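Nine-heme cytochrome c (Desulfovibrio desulfuricans, PDB 1OFW) carries electrons through nine c-type hemes and may belong to a transmembrane redox complex that delivers electrons to the cytoplasm for sulfate reduction. Local coordinates at residues E4-F17 / K31-K43. Sequence-based numbering, arbitrary orientation.
Sequences EPTDSGAPSAIVMF and KPVVFNHLIHEKK. With HEC (heme c), chain C.
Glu-4 meets Lys-42 in a salt bridge at the surface. Lys-42 NZ lies 2.9 Å from Glu-4 OE2, on the syn side but 34° out of the carboxylate plane. The Leu-38 side chain crosses that of Glu-4 at about a right angle, with CD2 against Glu-4 CB. Thr-6 lays CB and CG2 against the Glu-41 carboxylate, which a water links to Asp-7 N. Ser-8 N donates to the syn lone pair of Glu-41 OE2 (3.0 Å). Glu-41 OE1 accepts from His-37 ND1 through its anti lone pair (2.8 Å), nearly in the imidazole plane. This bond helps set the ring's rotation and would probably make the imidazole a stronger donor to iron. Ala-10 CB sits over the centre of one His-37 face, a CH-pi contact 3.5 Å from the centroid. His-37 NE2 binds the iron of heme 1 at 2.0 Å, and His-51 is the other axial ligand. Ser-12 O accepts from Leu-38 N at the start of helix 37-43, where Asn-36 is the N-cap. Strands 13-16 and 33-36 form a two-stranded antiparallel sheet in this cytochrome c3-like, bis-histidine heme region. Ile-14 and Phe-35 form a hydrogen-bonded pair on the face turned to heme 1. Ile-14 CD1 reaches the Phe-35 ring edge, while a methyl of heme 1 lies over one face. Val-15 and Val-34, a non-hydrogen-bonded pair, point to the other face, with their CG2 atoms 4.1 Å apart. Helix 152-164 adjoins that side. Met-16 SD touches Phe-35 CB (3.7 Å) and lies oblique to the ring, a Met-aromatic contact. Phe-17 rests CD2 on Pro-32 CG (3.7 Å), with Met-142 touching both residues.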
loop_
_atom_site.group_PDB
_atom_site.type_symbol
_atom_site.label_atom_id
_atom_site.label_comp_id
_atom_site.label_asym_id
_atom_site.label_seq_id
_atom_site.Cartn_x
_atom_site.Cartn_y
_atom_site.Cartn_z
ATOM N N GLU A 4 20.901 13.038 -4.369
ATOM C CA GLU A 4 20.916 13.532 -5.728
ATOM C C GLU A 4 19.982 14.709 -5.937
ATOM O O GLU A 4 18.834 14.678 -5.487
ATOM C CB GLU A 4 20.520 12.387 -6.657
ATOM C CG GLU A 4 20.319 12.688 -8.118
ATOM C CD GLU A 4 19.757 11.493 -8.906
ATOM O OE1 GLU A 4 19.781 10.356 -8.399
ATOM O OE2 GLU A 4 19.269 11.672 -10.047
ATOM N N PRO A 5 20.422 15.772 -6.598
ATOM C CA PRO A 5 19.566 16.964 -6.804
ATOM C C PRO A 5 18.447 16.670 -7.778
ATOM O O PRO A 5 18.567 15.874 -8.714
ATOM C CB PRO A 5 20.515 18.026 -7.333
ATOM C CG PRO A 5 21.779 17.326 -7.663
ATOM C CD PRO A 5 21.770 15.917 -7.174
ATOM N N THR A 6 17.296 17.312 -7.571
ATOM C CA THR A 6 16.187 17.204 -8.500
ATOM C C THR A 6 16.343 18.105 -9.725
ATOM O O THR A 6 16.946 19.186 -9.662
ATOM C CB THR A 6 14.868 17.649 -7.846
ATOM O OG1 THR A 6 14.987 19.052 -7.488
ATOM C CG2 THR A 6 14.565 16.827 -6.607
ATOM N N ASP A 7 15.763 17.722 -10.857
ATOM C CA ASP A 7 15.617 18.631 -11.977
ATOM C C ASP A 7 14.643 19.760 -11.657
ATOM O O ASP A 7 14.850 20.877 -12.135
ATOM C CB ASP A 7 15.145 17.877 -13.204
ATOM C CG ASP A 7 16.285 17.049 -13.790
ATOM O OD1 ASP A 7 17.471 17.159 -13.396
ATOM O OD2 ASP A 7 15.925 16.261 -14.687
ATOM N N SER A 8 13.628 19.501 -10.846
ATOM C CA SER A 8 12.596 20.500 -10.599
ATOM C C SER A 8 13.055 21.666 -9.738
ATOM O O SER A 8 12.431 22.727 -9.822
ATOM C CB SER A 8 11.408 19.858 -9.898
ATOM O OG SER A 8 11.779 19.084 -8.784
ATOM N N GLY A 9 14.057 21.482 -8.899
ATOM C CA GLY A 9 14.489 22.462 -7.910
ATOM C C GLY A 9 13.805 22.371 -6.582
ATOM O O GLY A 9 13.979 23.111 -5.640
ATOM N N ALA A 10 12.885 21.452 -6.351
ATOM C CA ALA A 10 12.359 20.931 -5.116
ATOM C C ALA A 10 13.472 20.237 -4.357
ATOM O O ALA A 10 14.427 19.739 -4.952
ATOM C CB ALA A 10 11.230 19.913 -5.292
ATOM N N PRO A 11 13.397 20.193 -3.036
ATOM C CA PRO A 11 14.393 19.437 -2.304
ATOM C C PRO A 11 14.257 17.957 -2.674
ATOM O O PRO A 11 13.181 17.507 -3.036
ATOM C CB PRO A 11 14.052 19.709 -0.850
ATOM C CG PRO A 11 13.209 20.939 -0.881
ATOM C CD PRO A 11 12.411 20.828 -2.159
ATOM N N SER A 12 15.376 17.282 -2.651
ATOM C CA SER A 12 15.421 15.883 -3.063
ATOM C C SER A 12 14.543 15.057 -2.161
ATOM O O SER A 12 13.802 14.180 -2.622
ATOM C CB SER A 12 16.884 15.400 -3.018
ATOM O OG SER A 12 16.991 14.105 -3.623
ATOM N N ALA A 13 14.664 15.327 -0.875
ATOM C CA ALA A 13 13.822 14.728 0.156
ATOM C C ALA A 13 13.432 15.815 1.159
ATOM O O ALA A 13 14.240 16.706 1.385
ATOM C CB ALA A 13 14.509 13.558 0.831
ATOM N N ILE A 14 12.235 15.744 1.701
ATOM C CA ILE A 14 11.555 16.800 2.406
ATOM C C ILE A 14 10.934 16.253 3.686
ATOM O O ILE A 14 10.129 15.339 3.550
ATOM C CB ILE A 14 10.405 17.403 1.531
ATOM C CG1 ILE A 14 10.883 17.973 0.200
ATOM C CG2 ILE A 14 9.570 18.403 2.324
ATOM C CD1 ILE A 14 9.831 18.211 -0.873
ATOM N N VAL A 15 11.230 16.804 4.844
ATOM C CA VAL A 15 10.444 16.483 6.040
ATOM C C VAL A 15 9.155 17.327 6.037
ATOM O O VAL A 15 9.216 18.560 5.952
ATOM C CB VAL A 15 11.175 16.735 7.349
ATOM C CG1 VAL A 15 10.380 16.139 8.497
ATOM C CG2 VAL A 15 12.586 16.138 7.332
ATOM N N MET A 16 8.010 16.678 6.132
ATOM C CA MET A 16 6.691 17.255 6.211
ATOM C C MET A 16 6.154 17.155 7.626
ATOM O O MET A 16 6.040 16.094 8.241
ATOM C CB MET A 16 5.734 16.552 5.243
ATOM C CG MET A 16 6.224 16.585 3.794
ATOM S SD MET A 16 5.202 15.634 2.669
ATOM C CE MET A 16 3.711 16.616 2.656
ATOM N N PHE A 17 5.818 18.324 8.186
ATOM C CA PHE A 17 5.403 18.426 9.562
ATOM C C PHE A 17 3.931 18.743 9.718
ATOM O O PHE A 17 3.275 19.202 8.772
ATOM C CB PHE A 17 6.170 19.575 10.258
ATOM C CG PHE A 17 7.637 19.281 10.454
ATOM C CD1 PHE A 17 8.552 19.670 9.493
ATOM C CD2 PHE A 17 8.099 18.647 11.575
ATOM C CE1 PHE A 17 9.872 19.403 9.700
ATOM C CE2 PHE A 17 9.429 18.365 11.805
ATOM C CZ PHE A 17 10.333 18.774 10.842
ATOM N N LYS A 31 4.720 10.893 13.877
ATOM C CA LYS A 31 6.061 11.164 13.387
ATOM C C LYS A 31 5.928 11.935 12.087
ATOM O O LYS A 31 5.077 11.610 11.257
ATOM C CB LYS A 31 6.855 9.889 13.108
ATOM C CG LYS A 31 7.202 9.142 14.399
ATOM C CD LYS A 31 7.940 7.871 14.026
ATOM C CE LYS A 31 8.439 7.163 15.271
ATOM N NZ LYS A 31 9.206 5.953 14.821
ATOM N N PRO A 32 6.737 12.975 11.874
ATOM C CA PRO A 32 6.747 13.608 10.560
ATOM C C PRO A 32 7.081 12.643 9.430
ATOM O O PRO A 32 7.667 11.588 9.637
ATOM C CB PRO A 32 7.811 14.696 10.714
ATOM C CG PRO A 32 7.820 14.994 12.186
ATOM C CD PRO A 32 7.600 13.637 12.855
ATOM N N VAL A 33 6.694 13.022 8.234
ATOM C CA VAL A 33 6.874 12.227 7.009
ATOM C C VAL A 33 8.031 12.736 6.169
ATOM O O VAL A 33 8.049 13.931 5.849
ATOM C CB VAL A 33 5.585 12.268 6.183
ATOM C CG1 VAL A 33 5.766 11.568 4.861
ATOM C CG2 VAL A 33 4.422 11.649 6.965
ATOM N N VAL A 34 8.954 11.852 5.818
ATOM C CA VAL A 34 10.016 12.247 4.891
ATOM C C VAL A 34 9.593 11.782 3.501
ATOM O O VAL A 34 9.476 10.590 3.205
ATOM C CB VAL A 34 11.371 11.675 5.277
ATOM C CG1 VAL A 34 12.414 12.128 4.259
ATOM C CG2 VAL A 34 11.783 12.130 6.671
ATOM N N PHE A 35 9.288 12.722 2.637
ATOM C CA PHE A 35 8.791 12.530 1.302
ATOM C C PHE A 35 9.963 12.611 0.335
ATOM O O PHE A 35 10.687 13.608 0.340
ATOM C CB PHE A 35 7.745 13.598 0.984
ATOM C CG PHE A 35 7.241 13.541 -0.441
ATOM C CD1 PHE A 35 6.407 12.512 -0.868
ATOM C CD2 PHE A 35 7.592 14.481 -1.380
ATOM C CE1 PHE A 35 5.935 12.439 -2.141
ATOM C CE2 PHE A 35 7.101 14.396 -2.662
ATOM C CZ PHE A 35 6.289 13.375 -3.094
ATOM N N ASN A 36 10.172 11.583 -0.483
ATOM C CA ASN A 36 11.253 11.524 -1.455
ATOM C C ASN A 36 10.778 12.100 -2.773
ATOM O O ASN A 36 10.174 11.443 -3.638
ATOM C CB ASN A 36 11.743 10.067 -1.588
ATOM C CG ASN A 36 13.091 10.032 -2.287
ATOM O OD1 ASN A 36 13.279 10.799 -3.230
ATOM N ND2 ASN A 36 13.999 9.153 -1.849
ATOM N N HIS A 37 10.996 13.417 -2.922
ATOM C CA HIS A 37 10.513 14.139 -4.073
ATOM C C HIS A 37 11.210 13.674 -5.343
ATOM O O HIS A 37 10.612 13.603 -6.406
ATOM C CB HIS A 37 10.700 15.655 -3.861
ATOM C CG HIS A 37 9.837 16.495 -4.738
ATOM N ND1 HIS A 37 10.032 16.712 -6.079
ATOM C CD2 HIS A 37 8.687 17.188 -4.460
ATOM C CE1 HIS A 37 9.080 17.487 -6.563
ATOM N NE2 HIS A 37 8.237 17.796 -5.595
ATOM N N LEU A 38 12.499 13.363 -5.198
ATOM C CA LEU A 38 13.293 12.914 -6.349
ATOM C C LEU A 38 12.652 11.679 -6.967
ATOM O O LEU A 38 12.487 11.651 -8.189
ATOM C CB LEU A 38 14.721 12.662 -5.889
ATOM C CG LEU A 38 15.690 12.109 -6.956
ATOM C CD1 LEU A 38 16.115 13.232 -7.877
ATOM C CD2 LEU A 38 16.890 11.408 -6.346
ATOM N N ILE A 39 12.306 10.717 -6.105
ATOM C CA ILE A 39 11.731 9.472 -6.657
ATOM C C ILE A 39 10.423 9.758 -7.330
ATOM O O ILE A 39 10.113 9.265 -8.433
ATOM C CB ILE A 39 11.611 8.402 -5.548
ATOM C CG1 ILE A 39 12.978 7.727 -5.330
ATOM C CG2 ILE A 39 10.509 7.408 -5.784
ATOM C CD1 ILE A 39 13.045 6.953 -4.020
ATOM N N HIS A 40 9.603 10.587 -6.677
ATOM C CA HIS A 40 8.272 10.844 -7.216
ATOM C C HIS A 40 8.304 11.655 -8.513
ATOM O O HIS A 40 7.604 11.335 -9.466
ATOM C CB HIS A 40 7.412 11.548 -6.162
ATOM C CG HIS A 40 6.877 10.588 -5.119
ATOM N ND1 HIS A 40 7.599 10.163 -4.018
ATOM C CD2 HIS A 40 5.661 9.990 -5.027
ATOM C CE1 HIS A 40 6.850 9.335 -3.306
ATOM N NE2 HIS A 40 5.668 9.222 -3.893
ATOM N N GLU A 41 9.125 12.696 -8.646
ATOM C CA GLU A 41 9.099 13.497 -9.872
ATOM C C GLU A 41 9.691 12.687 -11.021
ATOM O O GLU A 41 9.321 12.983 -12.159
ATOM C CB GLU A 41 9.803 14.831 -9.665
ATOM C CG GLU A 41 11.330 14.779 -9.615
ATOM C CD GLU A 41 11.894 16.190 -9.424
ATOM O OE1 GLU A 41 11.693 16.755 -8.327
ATOM O OE2 GLU A 41 12.522 16.744 -10.360
ATOM N N LYS A 42 10.542 11.712 -10.727
ATOM C CA LYS A 42 11.072 10.907 -11.829
ATOM C C LYS A 42 9.968 9.984 -12.341
ATOM O O LYS A 42 9.991 9.674 -13.531
ATOM C CB LYS A 42 12.267 10.078 -11.409
ATOM C CG LYS A 42 13.544 10.872 -11.231
ATOM C CD LYS A 42 14.606 10.027 -10.552
ATOM C CE LYS A 42 15.932 10.774 -10.612
ATOM N NZ LYS A 42 17.031 9.837 -10.225
ATOM N N LYS A 43 9.020 9.538 -11.522
ATOM C CA LYS A 43 8.002 8.627 -12.031
ATOM C C LYS A 43 6.690 9.239 -12.475
ATOM O O LYS A 43 5.990 8.703 -13.339
ATOM C CB LYS A 43 7.735 7.634 -10.897
ATOM C CG LYS A 43 6.984 6.374 -11.203
ATOM C CD LYS A 43 7.712 5.552 -12.251
ATOM C CE LYS A 43 8.180 4.176 -11.885
ATOM N NZ LYS A 43 8.368 3.376 -13.135
HETATM FE FE HEC C . 6.531 18.849 -5.769
HETATM C CHA HEC C . 7.241 20.071 -2.676
HETATM C CHB HEC C . 8.026 21.566 -7.226
HETATM C CHC HEC C . 6.283 17.354 -8.808
HETATM C CHD HEC C . 4.574 16.410 -4.383
HETATM N NA HEC C . 7.431 20.480 -5.091
HETATM C C1A HEC C . 7.664 20.796 -3.771
HETATM C C2A HEC C . 8.389 22.060 -3.706
HETATM C C3A HEC C . 8.590 22.472 -4.964
HETATM C C4A HEC C . 7.999 21.496 -5.851
HETATM C CMA HEC C . 9.305 23.733 -5.496
HETATM C CAA HEC C . 8.799 22.789 -2.408
HETATM C CBA HEC C . 7.654 23.784 -2.103
HETATM C CGA HEC C . 7.672 24.474 -0.766
HETATM O O1A HEC C . 8.200 23.948 0.234
HETATM O O2A HEC C . 7.126 25.612 -0.734
HETATM N NB HEC C . 7.004 19.382 -7.632
HETATM C C1B HEC C . 7.605 20.565 -8.063
HETATM C C2B HEC C . 7.717 20.548 -9.511
HETATM C C3B HEC C . 7.293 19.350 -9.950
HETATM C C4B HEC C . 6.839 18.623 -8.758
HETATM C CMB HEC C . 8.265 21.738 -10.336
HETATM C CAB HEC C . 7.249 18.758 -11.354
HETATM C CBB HEC C . 8.638 18.649 -11.996
HETATM N NC HEC C . 5.609 17.224 -6.448
HETATM C C1C HEC C . 5.631 16.773 -7.735
HETATM C C2C HEC C . 4.855 15.564 -7.842
HETATM C C3C HEC C . 4.337 15.312 -6.628
HETATM C C4C HEC C . 4.815 16.333 -5.734
HETATM C CMC HEC C . 4.634 14.787 -9.158
HETATM C CAC HEC C . 3.347 14.228 -6.188
HETATM C CBC HEC C . 3.791 12.790 -6.480
HETATM N ND HEC C . 5.969 18.374 -3.919
HETATM C C1D HEC C . 5.161 17.322 -3.528
HETATM C C2D HEC C . 5.057 17.294 -2.101
HETATM C C3D HEC C . 5.861 18.253 -1.604
HETATM C C4D HEC C . 6.409 18.958 -2.762
HETATM C CMD HEC C . 4.168 16.265 -1.343
HETATM C CAD HEC C . 6.186 18.573 -0.146
HETATM C CBD HEC C . 5.395 19.779 0.406
HETATM C CGD HEC C . 5.841 20.050 1.870
HETATM O O1D HEC C . 4.904 20.119 2.689
HETATM O O2D HEC C . 7.037 20.201 2.163
HETATM O O HOH W 1 14.829 14.930 -11.022
HETATM O O HOH W 2 15.951 11.814 -2.447
#